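Local atomic coordinates of RE68036p (Drosophila melanogaster, PDB entry 1SQH), a protein that has no established function but belongs to the acetyltransferase-like families and may act as a glycine N-acyltransferase. Residues 43-48 with 62-67; 105-110 with 129-134; 212-217 with 221-226; 266-271 with 286-291. All blocks are in the same frame, centred on the assembly; numbering follows the deposited sequence.

Interaction 1 (43-48 with 62-67)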
# COMPACT_ATOMS: atom_id res chain seq x y z
N ARG A 43 -6.52 -5.34 -8.76
CA ARG A 43 -7.18 -5.68 -10.00
C ARG A 43 -6.80 -4.70 -11.11
O ARG A 43 -6.75 -5.08 -12.29
CB ARG A 43 -8.70 -5.74 -9.81
CG ARG A 43 -9.11 -6.91 -8.94
CD ARG A 43 -8.65 -8.24 -9.54
NE ARG A 43 -9.50 -8.65 -10.67
CZ ARG A 43 -9.10 -9.46 -11.65
NH1 ARG A 43 -7.86 -9.94 -11.66
NH2 ARG A 43 -9.95 -9.79 -12.62
N LYS A 44 -6.53 -3.44 -10.75
CA LYS A 44 -6.12 -2.47 -11.76
C LYS A 44 -4.80 -2.94 -12.36
O LYS A 44 -4.63 -2.97 -13.59
CB LYS A 44 -5.93 -1.09 -11.15
CG LYS A 44 -5.43 -0.05 -12.16
CD LYS A 44 -5.36 1.36 -11.58
CE LYS A 44 -4.34 1.45 -10.45
NZ LYS A 44 -4.21 2.85 -9.97
N TRP A 45 -3.86 -3.32 -11.48
CA TRP A 45 -2.55 -3.80 -11.92
C TRP A 45 -2.70 -5.10 -12.71
O TRP A 45 -2.05 -5.27 -13.75
CB TRP A 45 -1.63 -4.06 -10.72
CG TRP A 45 -1.02 -2.82 -10.12
CD1 TRP A 45 -0.89 -1.59 -10.70
CD2 TRP A 45 -0.40 -2.72 -8.82
NE1 TRP A 45 -0.24 -0.73 -9.85
CE2 TRP A 45 0.07 -1.39 -8.69
CE3 TRP A 45 -0.21 -3.62 -7.76
CZ2 TRP A 45 0.73 -0.94 -7.54
CZ3 TRP A 45 0.45 -3.17 -6.62
CH2 TRP A 45 0.91 -1.85 -6.52
N ASP A 46 -3.53 -6.01 -12.21
CA ASP A 46 -3.76 -7.29 -12.88
C ASP A 46 -4.10 -7.03 -14.35
O ASP A 46 -3.54 -7.65 -15.25
CB ASP A 46 -4.92 -8.06 -12.23
CG ASP A 46 -4.55 -8.70 -10.88
OD1 ASP A 46 -3.35 -8.73 -10.53
OD2 ASP A 46 -5.46 -9.18 -10.18
N ARG A 47 -5.04 -6.12 -14.58
CA ARG A 47 -5.46 -5.77 -15.93
C ARG A 47 -4.28 -5.28 -16.78
O ARG A 47 -4.04 -5.78 -17.88
CB ARG A 47 -6.52 -4.68 -15.87
CG ARG A 47 -7.23 -4.39 -17.18
CD ARG A 47 -8.33 -5.40 -17.43
NE ARG A 47 -9.18 -5.01 -18.55
CZ ARG A 47 -10.22 -5.71 -18.97
NH1 ARG A 47 -10.94 -5.28 -20.01
NH2 ARG A 47 -10.55 -6.85 -18.37
N GLN A 48 -3.54 -4.31 -16.25
CA GLN A 48 -2.39 -3.74 -16.96
C GLN A 48 -1.31 -4.78 -17.28
O GLN A 48 -0.93 -4.96 -18.43
CB GLN A 48 -1.76 -2.62 -16.14
CG GLN A 48 -2.70 -1.52 -15.68
CD GLN A 48 -2.02 -0.55 -14.72
OE1 GLN A 48 -1.02 0.08 -15.07
NE2 GLN A 48 -2.56 -0.43 -13.51
N ILE A 62 6.62 -9.64 -9.62
CA ILE A 62 5.81 -10.30 -8.60
C ILE A 62 5.35 -9.34 -7.51
O ILE A 62 4.30 -9.55 -6.89
CB ILE A 62 6.58 -11.43 -7.90
CG1 ILE A 62 7.90 -10.89 -7.37
CG2 ILE A 62 6.79 -12.58 -8.86
CD1 ILE A 62 8.43 -11.67 -6.19
N SER A 63 6.12 -8.29 -7.26
CA SER A 63 5.78 -7.31 -6.24
C SER A 63 4.46 -6.60 -6.59
O SER A 63 3.83 -5.98 -5.74
CB SER A 63 6.90 -6.28 -6.09
OG SER A 63 7.01 -5.47 -7.25
N LEU A 64 4.06 -6.72 -7.86
CA LEU A 64 2.82 -6.12 -8.35
C LEU A 64 1.67 -7.14 -8.39
O LEU A 64 0.62 -6.90 -9.00
CB LEU A 64 3.05 -5.54 -9.74
CG LEU A 64 3.45 -4.06 -9.83
CD1 LEU A 64 4.53 -3.75 -8.82
CD2 LEU A 64 3.91 -3.73 -11.25
N ARG A 65 1.86 -8.29 -7.73
CA ARG A 65 0.85 -9.34 -7.70
C ARG A 65 0.41 -9.67 -6.28
O ARG A 65 1.11 -9.37 -5.32
CB ARG A 65 1.39 -10.62 -8.35
CG ARG A 65 2.18 -10.44 -9.65
CD ARG A 65 1.51 -9.46 -10.59
NE ARG A 65 0.83 -10.07 -11.73
CZ ARG A 65 1.43 -10.39 -12.87
NH1 ARG A 65 2.72 -10.16 -13.04
NH2 ARG A 65 0.72 -10.90 -13.86
N LYS A 66 -0.76 -10.28 -6.16
CA LYS A 66 -1.28 -10.70 -4.87
C LYS A 66 -2.16 -11.93 -5.07
O LYS A 66 -2.82 -12.06 -6.11
CB LYS A 66 -2.13 -9.59 -4.21
CG LYS A 66 -1.35 -8.43 -3.61
CD LYS A 66 -2.26 -7.59 -2.70
CE LYS A 66 -1.56 -6.36 -2.15
NZ LYS A 66 -1.13 -5.44 -3.25
N GLN A 67 -2.16 -12.83 -4.11
CA GLN A 67 -2.99 -14.02 -4.20
C GLN A 67 -3.99 -13.97 -3.06
O GLN A 67 -3.63 -14.03 -1.88
CB GLN A 67 -2.12 -15.27 -4.11
CG GLN A 67 -1.15 -15.40 -5.28
CD GLN A 67 0.16 -16.07 -4.88
OE1 GLN A 67 1.00 -15.46 -4.20
NE2 GLN A 67 0.34 -17.32 -5.30
O HOH W 1 -2.21 -10.39 -8.60
O HOH W 2 -4.95 -10.68 -7.87
O HOH W 3 -2.44 -11.02 -12.35

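Interaction 2 (105-110 with 129-134)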
# COMPACT_ATOMS: atom_id res chain seq x y z
N GLU A 105 -14.59 -17.00 11.80
CA GLU A 105 -14.19 -17.49 10.48
C GLU A 105 -12.79 -17.03 10.10
O GLU A 105 -11.99 -17.82 9.60
CB GLU A 105 -15.20 -17.02 9.43
CG GLU A 105 -14.88 -17.48 8.02
CD GLU A 105 -16.02 -17.22 7.07
OE1 GLU A 105 -17.01 -17.99 7.12
OE2 GLU A 105 -15.95 -16.26 6.27
N LEU A 106 -12.51 -15.76 10.33
CA LEU A 106 -11.20 -15.20 9.99
C LEU A 106 -10.08 -15.87 10.79
O LEU A 106 -9.12 -16.38 10.21
CB LEU A 106 -11.18 -13.69 10.25
CG LEU A 106 -9.80 -13.01 10.19
CD1 LEU A 106 -9.23 -13.11 8.79
CD2 LEU A 106 -9.93 -11.55 10.62
N TRP A 107 -10.20 -15.87 12.11
CA TRP A 107 -9.17 -16.45 12.96
C TRP A 107 -9.03 -17.94 12.74
O TRP A 107 -7.96 -18.51 12.97
CB TRP A 107 -9.46 -16.14 14.42
CG TRP A 107 -9.24 -14.70 14.72
CD1 TRP A 107 -10.18 -13.77 15.03
CD2 TRP A 107 -7.98 -14.01 14.68
NE1 TRP A 107 -9.59 -12.53 15.18
CE2 TRP A 107 -8.24 -12.66 14.98
CE3 TRP A 107 -6.66 -14.41 14.42
CZ2 TRP A 107 -7.22 -11.69 15.02
CZ3 TRP A 107 -5.64 -13.45 14.46
CH2 TRP A 107 -5.93 -12.11 14.76
N GLU A 108 -10.09 -18.58 12.28
CA GLU A 108 -10.02 -20.00 12.00
C GLU A 108 -9.01 -20.10 10.85
O GLU A 108 -8.13 -20.97 10.84
CB GLU A 108 -11.39 -20.52 11.56
CG GLU A 108 -11.54 -22.02 11.57
CD GLU A 108 -12.99 -22.43 11.50
OE1 GLU A 108 -13.77 -22.00 12.38
OE2 GLU A 108 -13.36 -23.17 10.56
N CYS A 109 -9.13 -19.18 9.90
CA CYS A 109 -8.24 -19.12 8.75
C CYS A 109 -6.79 -18.84 9.15
O CYS A 109 -5.88 -19.60 8.81
CB CYS A 109 -8.68 -18.03 7.78
SG CYS A 109 -10.07 -18.45 6.71
N LEU A 110 -6.59 -17.74 9.87
CA LEU A 110 -5.24 -17.35 10.27
C LEU A 110 -4.53 -18.35 11.17
O LEU A 110 -3.32 -18.52 11.06
CB LEU A 110 -5.27 -15.97 10.95
CG LEU A 110 -5.71 -14.75 10.12
CD1 LEU A 110 -5.54 -13.50 10.98
CD2 LEU A 110 -4.87 -14.61 8.85
N LEU A 129 -7.10 -2.33 14.15
CA LEU A 129 -6.76 -2.27 15.57
C LEU A 129 -7.40 -3.40 16.38
O LEU A 129 -6.87 -3.79 17.42
CB LEU A 129 -7.18 -0.92 16.16
CG LEU A 129 -6.40 0.26 15.57
CD1 LEU A 129 -6.94 1.57 16.10
CD2 LEU A 129 -4.92 0.10 15.90
N GLY A 130 -8.51 -3.93 15.90
CA GLY A 130 -9.18 -5.00 16.63
C GLY A 130 -8.59 -6.37 16.41
O GLY A 130 -9.01 -7.33 17.06
N PHE A 131 -7.63 -6.48 15.50
CA PHE A 131 -6.99 -7.76 15.21
C PHE A 131 -5.54 -7.76 15.69
O PHE A 131 -4.92 -8.82 15.79
CB PHE A 131 -6.97 -8.06 13.70
CG PHE A 131 -8.33 -8.14 13.06
CD1 PHE A 131 -9.40 -8.77 13.70
CD2 PHE A 131 -8.53 -7.61 11.78
CE1 PHE A 131 -10.65 -8.88 13.07
CE2 PHE A 131 -9.77 -7.72 11.14
CZ PHE A 131 -10.84 -8.36 11.79
N CYS A 132 -5.01 -6.59 15.99
CA CYS A 132 -3.62 -6.47 16.40
C CYS A 132 -3.14 -7.34 17.58
O CYS A 132 -2.19 -8.10 17.43
CB CYS A 132 -3.27 -5.01 16.67
SG CYS A 132 -3.19 -3.98 15.17
N ASN A 133 -3.80 -7.22 18.73
CA ASN A 133 -3.37 -7.99 19.90
C ASN A 133 -3.43 -9.49 19.66
O ASN A 133 -2.44 -10.20 19.87
CB ASN A 133 -4.24 -7.63 21.12
CG ASN A 133 -3.60 -8.06 22.44
OD1 ASN A 133 -2.56 -7.54 22.84
ND2 ASN A 133 -4.24 -9.02 23.13
N ARG A 134 -4.58 -9.98 19.21
CA ARG A 134 -4.72 -11.40 18.97
C ARG A 134 -3.73 -11.92 17.94
O ARG A 134 -3.14 -12.98 18.14
CB ARG A 134 -6.15 -11.72 18.54
CG ARG A 134 -6.41 -13.21 18.41
CD ARG A 134 -7.89 -13.53 18.27
NE ARG A 134 -8.09 -14.97 18.17
CZ ARG A 134 -9.28 -15.56 18.07
NH1 ARG A 134 -10.39 -14.83 18.07
NH2 ARG A 134 -9.35 -16.88 17.98

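Interaction 3 (212-217 with 221-226)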
# COMPACT_ATOMS: atom_id res chain seq x y z
N LEU A 212 6.29 11.11 -9.60
CA LEU A 212 6.70 12.48 -9.87
C LEU A 212 8.04 12.78 -9.22
O LEU A 212 8.26 12.46 -8.05
CB LEU A 212 5.65 13.48 -9.39
CG LEU A 212 4.40 13.69 -10.24
CD1 LEU A 212 3.55 14.82 -9.65
CD2 LEU A 212 4.80 14.06 -11.66
N GLY A 213 8.92 13.41 -9.97
CA GLY A 213 10.22 13.76 -9.43
C GLY A 213 10.54 15.22 -9.66
O GLY A 213 10.08 15.83 -10.63
N ILE A 214 11.32 15.78 -8.74
CA ILE A 214 11.76 17.17 -8.82
C ILE A 214 13.28 17.19 -9.08
O ILE A 214 14.07 16.70 -8.26
CB ILE A 214 11.49 17.94 -7.49
CG1 ILE A 214 10.01 17.92 -7.13
CG2 ILE A 214 11.96 19.38 -7.62
CD1 ILE A 214 9.14 18.78 -8.04
N CYS A 215 13.69 17.76 -10.21
CA CYS A 215 15.11 17.83 -10.52
C CYS A 215 15.57 19.27 -10.73
O CYS A 215 14.79 20.12 -11.17
CB CYS A 215 15.42 17.02 -11.78
SG CYS A 215 15.15 15.25 -11.59
N ARG A 216 16.83 19.54 -10.40
CA ARG A 216 17.39 20.87 -10.57
C ARG A 216 17.54 21.12 -12.06
O ARG A 216 18.03 20.25 -12.79
CB ARG A 216 18.76 20.98 -9.89
CG ARG A 216 18.84 20.36 -8.51
CD ARG A 216 19.96 20.97 -7.68
NE ARG A 216 19.54 22.21 -7.03
CZ ARG A 216 20.36 23.04 -6.38
NH1 ARG A 216 21.66 22.77 -6.29
NH2 ARG A 216 19.87 24.14 -5.81
N SER A 217 17.10 22.28 -12.53
CA SER A 217 17.21 22.59 -13.95
C SER A 217 18.67 22.49 -14.41
O SER A 217 18.95 22.12 -15.55
CB SER A 217 16.66 23.98 -14.23
OG SER A 217 15.29 24.03 -13.90
N GLU A 221 19.87 16.81 -11.23
CA GLU A 221 19.87 15.89 -10.09
C GLU A 221 18.51 15.74 -9.41
O GLU A 221 17.93 16.72 -8.95
CB GLU A 221 20.89 16.39 -9.07
CG GLU A 221 20.81 15.71 -7.71
CD GLU A 221 21.68 16.40 -6.68
OE1 GLU A 221 21.86 17.63 -6.78
OE2 GLU A 221 22.18 15.72 -5.76
N LEU A 222 18.02 14.50 -9.35
CA LEU A 222 16.73 14.21 -8.70
C LEU A 222 16.85 14.63 -7.24
O LEU A 222 17.73 14.15 -6.52
CB LEU A 222 16.42 12.72 -8.79
CG LEU A 222 15.14 12.22 -8.13
CD1 LEU A 222 13.91 12.80 -8.83
CD2 LEU A 222 15.13 10.70 -8.18
N ILE A 223 15.97 15.51 -6.78
CA ILE A 223 16.09 16.00 -5.41
C ILE A 223 14.89 15.74 -4.50
O ILE A 223 14.98 15.90 -3.28
CB ILE A 223 16.42 17.52 -5.44
CG1 ILE A 223 17.36 17.87 -4.29
CG2 ILE A 223 15.13 18.36 -5.41
CD1 ILE A 223 18.75 17.30 -4.46
N ALA A 224 13.77 15.33 -5.09
CA ALA A 224 12.54 15.04 -4.35
C ALA A 224 11.62 14.21 -5.24
O ALA A 224 11.64 14.36 -6.47
CB ALA A 224 11.85 16.35 -3.94
N TRP A 225 10.81 13.35 -4.64
CA TRP A 225 9.93 12.49 -5.43
C TRP A 225 8.70 12.00 -4.66
O TRP A 225 8.65 12.06 -3.44
CB TRP A 225 10.74 11.30 -5.96
CG TRP A 225 11.49 10.60 -4.87
CD1 TRP A 225 10.99 9.68 -3.98
CD2 TRP A 225 12.84 10.86 -4.45
NE1 TRP A 225 11.94 9.36 -3.04
CE2 TRP A 225 13.08 10.08 -3.30
CE3 TRP A 225 13.85 11.69 -4.93
CZ2 TRP A 225 14.31 10.10 -2.63
CZ3 TRP A 225 15.08 11.72 -4.26
CH2 TRP A 225 15.29 10.92 -3.12
N ILE A 226 7.72 11.50 -5.41
CA ILE A 226 6.49 10.99 -4.83
C ILE A 226 5.98 9.89 -5.77
O ILE A 226 6.13 9.99 -6.99
CB ILE A 226 5.45 12.15 -4.67
CG1 ILE A 226 4.39 11.79 -3.63
CG2 ILE A 226 4.80 12.46 -6.01
CD1 ILE A 226 3.32 10.89 -4.14

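Interaction 4 (266-271 with 286-291)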
# COMPACT_ATOMS: atom_id res chain seq x y z
N ILE A 266 -10.95 7.41 -8.11
CA ILE A 266 -10.82 6.78 -6.81
C ILE A 266 -10.51 7.82 -5.76
O ILE A 266 -10.10 8.94 -6.07
CB ILE A 266 -9.71 5.69 -6.73
CG1 ILE A 266 -8.55 6.06 -7.64
CG2 ILE A 266 -10.30 4.33 -7.01
CD1 ILE A 266 -7.73 7.22 -7.14
N THR A 267 -10.73 7.44 -4.51
CA THR A 267 -10.45 8.30 -3.38
C THR A 267 -8.93 8.36 -3.27
O THR A 267 -8.27 7.33 -3.42
CB THR A 267 -10.99 7.66 -2.11
OG1 THR A 267 -12.31 7.18 -2.36
CG2 THR A 267 -10.99 8.66 -0.97
N LEU A 268 -8.38 9.53 -3.02
CA LEU A 268 -6.95 9.62 -2.84
C LEU A 268 -6.69 9.30 -1.37
O LEU A 268 -7.50 9.66 -0.51
CB LEU A 268 -6.45 11.02 -3.17
CG LEU A 268 -5.97 11.27 -4.60
CD1 LEU A 268 -4.70 10.46 -4.82
CD2 LEU A 268 -7.06 10.90 -5.62
N THR A 269 -5.59 8.62 -1.07
CA THR A 269 -5.28 8.31 0.32
C THR A 269 -3.78 8.25 0.48
O THR A 269 -3.04 8.34 -0.50
CB THR A 269 -5.84 6.94 0.78
OG1 THR A 269 -5.20 5.90 0.03
CG2 THR A 269 -7.35 6.87 0.56
N ALA A 270 -3.33 8.09 1.72
CA ALA A 270 -1.90 7.97 2.00
C ALA A 270 -1.72 7.33 3.36
O ALA A 270 -2.47 7.62 4.31
CB ALA A 270 -1.24 9.34 1.99
N TRP A 271 -0.74 6.44 3.45
CA TRP A 271 -0.41 5.76 4.69
C TRP A 271 0.85 6.41 5.25
O TRP A 271 1.89 6.39 4.60
CB TRP A 271 -0.15 4.28 4.43
CG TRP A 271 -1.38 3.44 4.36
CD1 TRP A 271 -1.83 2.72 3.29
CD2 TRP A 271 -2.29 3.17 5.43
NE1 TRP A 271 -2.96 2.00 3.63
CE2 TRP A 271 -3.26 2.27 4.95
CE3 TRP A 271 -2.37 3.60 6.76
CZ2 TRP A 271 -4.31 1.79 5.75
CZ3 TRP A 271 -3.41 3.13 7.56
CH2 TRP A 271 -4.36 2.22 7.05
N ILE A 286 -3.64 20.15 2.32
CA ILE A 286 -4.17 19.91 0.99
C ILE A 286 -5.65 19.52 1.09
O ILE A 286 -6.42 19.69 0.14
CB ILE A 286 -3.38 18.79 0.27
CG1 ILE A 286 -2.01 19.34 -0.14
CG2 ILE A 286 -4.17 18.27 -0.93
CD1 ILE A 286 -1.03 18.30 -0.64
N GLY A 287 -6.04 19.01 2.26
CA GLY A 287 -7.42 18.62 2.48
C GLY A 287 -7.63 17.21 3.02
O GLY A 287 -8.76 16.84 3.36
N TYR A 288 -6.57 16.42 3.08
CA TYR A 288 -6.65 15.04 3.57
C TYR A 288 -7.10 15.01 5.03
O TYR A 288 -6.71 15.87 5.82
CB TYR A 288 -5.28 14.35 3.48
CG TYR A 288 -4.92 13.81 2.11
CD1 TYR A 288 -5.16 12.47 1.78
CD2 TYR A 288 -4.36 14.64 1.14
CE1 TYR A 288 -4.83 11.97 0.51
CE2 TYR A 288 -4.03 14.15 -0.13
CZ TYR A 288 -4.27 12.83 -0.44
OH TYR A 288 -3.92 12.36 -1.69
N GLN A 289 -7.91 14.01 5.39
CA GLN A 289 -8.35 13.88 6.77
C GLN A 289 -7.96 12.50 7.27
O GLN A 289 -7.84 11.56 6.48
CB GLN A 289 -9.86 14.06 6.89
CG GLN A 289 -10.64 13.05 6.08
CD GLN A 289 -12.14 13.15 6.31
OE1 GLN A 289 -12.65 12.76 7.37
NE2 GLN A 289 -12.86 13.66 5.31
N LYS A 290 -7.74 12.40 8.57
CA LYS A 290 -7.36 11.14 9.20
C LYS A 290 -8.61 10.34 9.56
O LYS A 290 -9.31 10.68 10.52
CB LYS A 290 -6.56 11.44 10.47
CG LYS A 290 -6.38 10.26 11.42
CD LYS A 290 -5.73 10.74 12.72
CE LYS A 290 -5.57 9.62 13.74
NZ LYS A 290 -5.00 10.14 15.01
N ASP A 291 -8.94 9.30 8.80
CA ASP A 291 -10.12 8.57 9.22
C ASP A 291 -9.90 7.10 9.51
O ASP A 291 -10.86 6.33 9.61
CB ASP A 291 -11.29 8.77 8.25
CG ASP A 291 -10.96 8.36 6.85
OD1 ASP A 291 -10.22 7.40 6.64
OD2 ASP A 291 -11.44 9.02 5.85

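Interaction 1 (43-48 with 62-67)
D46 OD1 is gripped from several directions: Q42 NE2 reaches it from the same helix, water 1 sits 2.8 Å from it and passes the contact on to K66 N, and the weakly held water 3 lies between it and R65 NE. The other oxygen, D46 OD2, is met by R43 NH1 at 2.9 Å in a salt bridge that comes in on the anti side, and water 2 links the same oxygen to K66 O. This set of partners probably limits rotation of the carboxylate. R65 NE stays 4.6 Å from D46 OD1, so that attraction is carried through space and solvent.

W45 makes the direct contact. Its CG lies anti to its own carbonyl carbon (chi1 -77°), which turns the indole to L64: L64 CG sits over the six-membered ring, 4.2 Å from the centroid, while L64 O comes 3.6 Å from W45 CE3. With an alanine here, L64 would probably lose the ring it rests on and N209 OD1 the donor W45 NE1. The loop leading into strand 67-71 is thus laid against helix 34-51, with helix 199-208 adding L205 on W45 and A204 and F208 on L64.

Interaction 2 (105-110 with 129-134)
W107 and R134 are packed flat against each other. The R134 guanidinium lies on the indole with the planes 12° apart and R134 CZ 3.8 Å from the centroid of the W107 five-membered ring, a cation-pi stack. The aliphatic stem joins in: R134 CD is 3.4 Å from W107 CE2. This works because R134 CG stands anti to its backbone N (chi1 -174°) and the chain stays extended to NE, so that it runs the length of the indole.

On the inner side, nearer buried L106, F131 CB approaches W107 CZ2 at 3.9 Å, and L106 CD2 drops onto the face of F131, 3.5 Å from F131 CZ. Helix 104-112 is the helical link of a beta-alpha-beta crossover between the parallel strands 91-96 and 123-128, and helix 129-141 follows directly. The short helical segments pass 12.6 Å apart at 41°, a spacing bridged by long side chains. A serine in place of W107 would probably leave the R134 guanidinium with nothing flat to lie on and take away the indole edge against F131 CB.

The rim is looser: R134, closely packed on its indole-facing side, is nonetheless a solvent-exposed residue, and its NH2 forms a salt bridge with E111.

Interaction 3 (212-217 with 221-226)
Strands 211-216 and 222-228 form a beta hairpin in the middle of a four-stranded antiparallel sheet, and a classic beta bulge puts I223 and A224 opposite I214. I214 O accepts a hydrogen bond from I223 N at 2.7 Å, with the donor almost in line with the carbonyl, and only a weak one from A224 N. In return I214 N gives a bond to A224 O at 2.7 Å, tilted 23° from the carbonyl plane. Beyond the bulge the ladder is regular: L212 and I226 are a hydrogen-bonded pair, with L212 N 2.8 Å from I226 O and I226 N 2.9 Å from L212 O.

L212, I214, A224 and I226 lie on one face. Here L212 CB meets I226 CG2 at 3.6 Å and I214 CB rests beside A224 CB, under helix 248-263, which supplies A255, L252 and M256. On the other face C215 SG lies 3.5 Å from L222 CA, and L222, its CG turned away from the backbone N (chi1 178°), brings CD1 to 3.9 Å from G213 CA; a CB on G213 would run into that methyl. Near the turn R216 N reaches E221 O by a weak bond, while the R216 and E221 side chains run alongside each other without a salt bridge.

The chemistry implies a hairpin held by short backbone bonds and apolar contacts on both faces, the charges at its turn adding probably little.

Interaction 4 (266-271 with 286-291)
Y288 swings its CG beside the backbone N, opposite the carbonyl carbon (chi1 -81°), and L268 does likewise (chi1 -93°); the two turns bring the phenol end of Y288 obliquely onto the start of the L268 side chain. Y288 OH lies 3.2 Å from L268 CB and 3.7 Å from L268 CG, so the hydroxyl touches the root of the leucine, while Y288 CZ is 3.9 Å from L268 CB. One ring edge faces the strand backbone: Y288 CE1 is 3.7 Å from T269 CA, which lies near the ring plane, and equally far from L268 O, which comes in obliquely.

No hydrogen bond crosses between the two segments. The polar end of the tyrosine is nevertheless satisfied, because Y288 OH bonds to S257 OG on helix 248-263, the helix that also packs I260 and A261 on L268. That bond probably helps hold the ring between strand and helix.

G287, just before the tyrosine, ends helix 277-286 in a Schellman motif; its phi of 129° would jam a CB against I286 O. The chain then enters strand 289-299, which runs parallel to strand 268-273 with strand 147-157 slotted between them. Strand, helix and strand make a beta-alpha-beta crossover that skips one strand, consistent with the carboxy-terminal part of the acetyltransferase fold.

How the interactions relate
The four interactions follow one another along the chain without interleaving. Interactions 1 and 2 fall in the amino-terminal family region, 3 and 4 in the FR47-like one. Interactions 2 and 3 lie on opposite sides of the chain's centre, their centres about 42 Å apart, whereas interactions 1 and 4 come within about 6 Å at their nearest atoms. Helix 34-51 carries part of interaction 1 and packs F34 and L37 on T269 of interaction 4; helix 248-263 packs on both 3 and 4; strand 289-299 begins in interaction 4 and touches L129 and C132 of interaction 2. That strand lies between 123-128 and 147-157 in a mixed sheet edged by 268-273, which both family regions share.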